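Local coordinates for MutT/nudix family protein (Shewanella oneidensis, PDB 3GZ5) that probably regulates transcription in NAD metabolism in response to ADP-ribose, joining a NUDIX domain to a DNA-binding winged helix domain, at residues L156-K159 with A160-S163; K189-G193 with K194-R198. All coordinates share one frame; numbering follows the deposited sequence.

Contact 1: L156-K159 with A160-S163; sequences LTQK and ALYS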
loop_
_atom_site.group_PDB
_atom_site.type_symbol
_atom_site.label_atom_id
_atom_site.label_comp_id
_atom_site.label_asym_id
_atom_site.label_seq_id
_atom_site.Cartn_x
_atom_site.Cartn_y
_atom_site.Cartn_z
ATOM N N LEU B 156 -8.353 0.020 7.163
ATOM C CA LEU B 156 -8.521 -0.210 8.599
ATOM C C LEU B 156 -9.234 -1.526 8.933
ATOM O O LEU B 156 -8.856 -2.232 9.875
ATOM C CB LEU B 156 -9.291 0.935 9.238
ATOM C CG LEU B 156 -8.546 2.197 9.606
ATOM C CD1 LEU B 156 -9.231 2.706 10.862
ATOM C CD2 LEU B 156 -7.101 1.919 9.866
ATOM N N THR B 157 -10.254 -1.841 8.150
ATOM C CA THR B 157 -10.918 -3.138 8.213
ATOM C C THR B 157 -9.947 -4.313 8.047
ATOM O O THR B 157 -9.991 -5.236 8.850
ATOM C CB THR B 157 -12.108 -3.189 7.229
ATOM O OG1 THR B 157 -13.009 -2.130 7.587
ATOM C CG2 THR B 157 -12.829 -4.507 7.319
ATOM N N GLN B 158 -9.057 -4.257 7.045
ATOM C CA GLN B 158 -8.006 -5.271 6.892
ATOM C C GLN B 158 -7.010 -5.267 8.052
ATOM O O GLN B 158 -6.535 -6.324 8.468
ATOM C CB GLN B 158 -7.247 -5.154 5.556
ATOM C CG GLN B 158 -8.105 -5.251 4.302
ATOM C CD GLN B 158 -8.903 -6.556 4.191
ATOM O OE1 GLN B 158 -10.138 -6.565 4.356
ATOM N NE2 GLN B 158 -8.200 -7.662 3.906
ATOM N N LYS B 159 -6.673 -4.090 8.573
ATOM C CA LYS B 159 -5.828 -4.036 9.761
ATOM C C LYS B 159 -6.476 -4.758 10.955
ATOM O O LYS B 159 -5.777 -5.413 11.717
ATOM C CB LYS B 159 -5.493 -2.588 10.152
ATOM C CG LYS B 159 -4.685 -1.828 9.135
ATOM C CD LYS B 159 -3.299 -2.369 8.975
ATOM C CE LYS B 159 -2.637 -1.590 7.880
ATOM N NZ LYS B 159 -1.178 -1.867 7.811
ATOM N N ALA B 160 -7.793 -4.615 11.126
ATOM C CA ALA B 160 -8.540 -5.306 12.203
ATOM C C ALA B 160 -8.487 -6.830 12.042
ATOM O O ALA B 160 -8.589 -7.561 13.011
ATOM C CB ALA B 160 -9.981 -4.829 12.269
ATOM N N LEU B 161 -8.289 -7.286 10.810
ATOM C CA LEU B 161 -8.257 -8.714 10.487
ATOM C C LEU B 161 -6.892 -9.358 10.677
ATOM O O LEU B 161 -6.787 -10.562 10.995
ATOM C CB LEU B 161 -8.717 -8.930 9.039
ATOM C CG LEU B 161 -10.214 -9.080 8.707
ATOM C CD1 LEU B 161 -10.344 -9.510 7.253
ATOM C CD2 LEU B 161 -10.943 -10.103 9.603
ATOM N N TYR B 162 -5.842 -8.569 10.460
ATOM C CA TYR B 162 -4.489 -9.122 10.413
ATOM C C TYR B 162 -3.491 -8.497 11.371
ATOM O O TYR B 162 -2.323 -8.842 11.310
ATOM C CB TYR B 162 -3.916 -9.056 8.988
ATOM C CG TYR B 162 -4.677 -9.881 7.993
ATOM C CD1 TYR B 162 -4.537 -11.272 7.948
ATOM C CD2 TYR B 162 -5.555 -9.272 7.099
ATOM C CE1 TYR B 162 -5.259 -12.040 7.023
ATOM C CE2 TYR B 162 -6.277 -10.024 6.173
ATOM C CZ TYR B 162 -6.118 -11.397 6.140
ATOM O OH TYR B 162 -6.837 -12.104 5.216
ATOM N N SER B 163 -3.932 -7.569 12.217
ATOM C CA SER B 163 -3.021 -6.895 13.158
ATOM C C SER B 163 -3.741 -6.391 14.414
ATOM O O SER B 163 -4.950 -6.581 14.548
ATOM C CB SER B 163 -2.298 -5.721 12.460
ATOM O OG SER B 163 -3.142 -4.592 12.304
#
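L156 to Y162 form the last turns of helix 145-162, and S163 follows; A160 N still bonds to L156 O at 2.9 Å, but the bonds of L161 N and Y162 N to T157 O and Q158 O are weak. L161 N also bonds weakly to Q158 O, and Y162 N to K159 O, so the hydrogen bonds divide between i-3 and i-4 acceptors as the helix runs out. S163 is the first residue to leave helical angles. Its hydroxyl OG donates to K159 O at 2.8 Å, tilted 29° from the carbonyl plane, and S163 N adds a weak bond to the same oxygen. With chi1 at 76°, OG turns back over the final turn. OG also hydrogen-bonds to V165 N, which ties the helix end to the chain that follows. On the flank, Q158 and Y162 lie side by side. The chain of Q158 bends at chi2, and its NE2 comes to the edge of the Y162 ring, 3.8 Å from CE2. Amide and ring planes are 56° apart. K159 NZ forms a salt bridge with E88 of strand 86-95, and Y162 OH bonds to L235 O of the second subunit. L156 and A160 pack on L186 of helix 176-187, so this helix end lies between the NUDIX sheet, the winged helix domain and the dimer partner.

Contact 2: K189-G193 with K194-R198; sequences KPIQG and KSFRR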
loop_
_atom_site.group_PDB
_atom_site.type_symbol
_atom_site.label_atom_id
_atom_site.label_comp_id
_atom_site.label_asym_id
_atom_site.label_seq_id
_atom_site.Cartn_x
_atom_site.Cartn_y
_atom_site.Cartn_z
ATOM N N LYS B 189 -18.937 -6.213 13.016
ATOM C CA LYS B 189 -19.359 -7.569 13.315
ATOM C C LYS B 189 -18.856 -7.948 14.705
ATOM O O LYS B 189 -17.660 -7.829 14.966
ATOM C CB LYS B 189 -18.725 -8.506 12.282
ATOM C CG LYS B 189 -19.327 -9.888 12.188
ATOM C CD LYS B 189 -18.363 -10.881 11.528
ATOM C CE LYS B 189 -17.837 -10.372 10.192
ATOM N NZ LYS B 189 -17.105 -11.429 9.421
ATOM N N PRO B 190 -19.758 -8.381 15.607
ATOM C CA PRO B 190 -19.292 -8.929 16.884
ATOM C C PRO B 190 -18.241 -9.992 16.630
ATOM O O PRO B 190 -18.357 -10.743 15.668
ATOM C CB PRO B 190 -20.555 -9.562 17.482
ATOM C CG PRO B 190 -21.672 -8.752 16.922
ATOM C CD PRO B 190 -21.234 -8.346 15.526
ATOM N N ILE B 191 -17.201 -10.030 17.454
ATOM C CA ILE B 191 -16.161 -11.043 17.267
ATOM C C ILE B 191 -16.055 -11.966 18.474
ATOM O O ILE B 191 -16.631 -11.707 19.532
ATOM C CB ILE B 191 -14.762 -10.455 16.850
ATOM C CG1 ILE B 191 -14.087 -9.720 18.012
ATOM C CG2 ILE B 191 -14.882 -9.571 15.601
ATOM C CD1 ILE B 191 -12.640 -9.309 17.736
ATOM N N GLN B 192 -15.306 -13.040 18.283
ATOM C CA GLN B 192 -15.270 -14.160 19.192
ATOM C C GLN B 192 -14.212 -13.962 20.304
ATOM O O GLN B 192 -13.040 -14.318 20.154
ATOM C CB GLN B 192 -15.092 -15.462 18.379
ATOM C CG GLN B 192 -13.960 -15.442 17.298
ATOM C CD GLN B 192 -14.307 -14.732 15.966
ATOM O OE1 GLN B 192 -15.186 -13.869 15.900
ATOM N NE2 GLN B 192 -13.587 -15.096 14.903
ATOM N N GLY B 193 -14.658 -13.389 21.422
ATOM C CA GLY B 193 -13.778 -12.984 22.532
ATOM C C GLY B 193 -12.583 -13.854 22.907
ATOM O O GLY B 193 -11.498 -13.342 23.208
ATOM N N LYS B 194 -12.783 -15.168 22.886
ATOM C CA LYS B 194 -11.813 -16.125 23.415
ATOM C C LYS B 194 -10.795 -16.533 22.353
ATOM O O LYS B 194 -9.634 -16.825 22.675
ATOM C CB LYS B 194 -12.560 -17.341 23.979
ATOM C CG LYS B 194 -11.723 -18.597 24.201
ATOM C CD LYS B 194 -11.324 -18.766 25.663
ATOM C CE LYS B 194 -11.251 -20.244 26.045
ATOM N NZ LYS B 194 -10.257 -21.004 25.221
ATOM N N SER B 195 -11.236 -16.563 21.094
ATOM C CA SER B 195 -10.317 -16.682 19.967
ATOM C C SER B 195 -9.391 -15.445 19.929
ATOM O O SER B 195 -8.171 -15.573 19.805
ATOM C CB SER B 195 -11.077 -16.799 18.639
ATOM O OG SER B 195 -12.044 -17.832 18.668
ATOM N N PHE B 196 -9.997 -14.263 20.045
ATOM C CA PHE B 196 -9.279 -12.988 20.007
ATOM C C PHE B 196 -8.175 -12.916 21.058
ATOM O O PHE B 196 -7.017 -12.693 20.709
ATOM C CB PHE B 196 -10.252 -11.811 20.167
ATOM C CG PHE B 196 -9.618 -10.459 19.950
ATOM C CD1 PHE B 196 -9.085 -10.109 18.698
ATOM C CD2 PHE B 196 -9.562 -9.525 20.989
ATOM C CE1 PHE B 196 -8.504 -8.847 18.488
ATOM C CE2 PHE B 196 -8.984 -8.257 20.785
ATOM C CZ PHE B 196 -8.454 -7.925 19.530
ATOM N N ARG B 197 -8.548 -13.123 22.326
ATOM C CA ARG B 197 -7.602 -13.263 23.448
ATOM C C ARG B 197 -6.485 -14.269 23.208
ATOM O O ARG B 197 -5.317 -13.966 23.461
ATOM C CB ARG B 197 -8.334 -13.588 24.742
ATOM C CG ARG B 197 -8.788 -12.359 25.481
ATOM C CD ARG B 197 -9.944 -12.656 26.401
ATOM N NE ARG B 197 -10.498 -11.441 27.001
ATOM C CZ ARG B 197 -11.378 -10.629 26.413
ATOM N NH1 ARG B 197 -11.821 -10.874 25.175
ATOM N NH2 ARG B 197 -11.812 -9.552 27.062
ATOM N N ARG B 198 -6.839 -15.448 22.709
ATOM C CA ARG B 198 -5.850 -16.447 22.269
ATOM C C ARG B 198 -4.846 -15.883 21.234
ATOM O O ARG B 198 -3.637 -16.063 21.374
ATOM C CB ARG B 198 -6.569 -17.708 21.739
ATOM C CG ARG B 198 -5.719 -18.708 20.923
ATOM C CD ARG B 198 -6.275 -20.172 20.946
ATOM N NE ARG B 198 -7.725 -20.255 20.715
ATOM C CZ ARG B 198 -8.649 -20.284 21.683
ATOM N NH1 ARG B 198 -9.945 -20.347 21.369
ATOM N NH2 ARG B 198 -8.280 -20.235 22.967
#
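I191 lays its CD1 over one face of the F196 ring, 4.1 Å from the centroid and offset toward the rim, as a CH-pi contact. I191 CD1 and F196 CD1 are 3.8 Å apart. CG of F196 is anti to the backbone N (chi1 -172°), which carries the ring away from the loop and leaves the CD1 side of one face under I191 CD1. CG of Q192 sits between the backbone N and the carbonyl carbon (chi1 48°) and comes 3.4 Å from S195 OG. Q192 holds the N-cap position, and its carbonyl starts the helix bonding: F196 N reaches Q192 O at 3.0 Å, nearly straight. G193 O is gripped twice by R197. R197 N bonds to it at 3.1 Å and R197 NH1 at 3.2 Å, from opposite faces of the carbonyl plane. NH1 stands 40° above that plane, while the oxygen lies in the plane of the guanidinium. Further out, Q180 OE1 of helix 176-187 also accepts from R197 NH1, so this nitrogen is held by both Q180 and G193 O. E184 of that helix takes the N-H of I191. H183 meets the F196 ring edge-to-face. Within the DNA-binding winged helix domain, an apolar pair thus joins the loop to helix 193-203, while a cationic side chain, extended from CG to NE, brings NH1 to a first-turn carbonyl, where its charge would probably draw electron density toward the oxygen.

From the N terminus, the chain reaches contact 1 at the end of helix 145-162 and contact 2 at the start of helix 193-203. The two lie in series, neither nested nor crossing. Each is local and closes no long loop. Contact 1 ends a helix packed between strand 86-95 of the mixed sheet and helix 176-187. Contact 2 lies in the winged helix domain and joins the loop after helix 176-187 to helix 193-203. H183 reaches both: ND1 bonds to A160 O of contact 1, and its ring also meets contact 2. L238 also touches both. The contact centres are about 14 Å apart, and their nearest atoms about 6 Å.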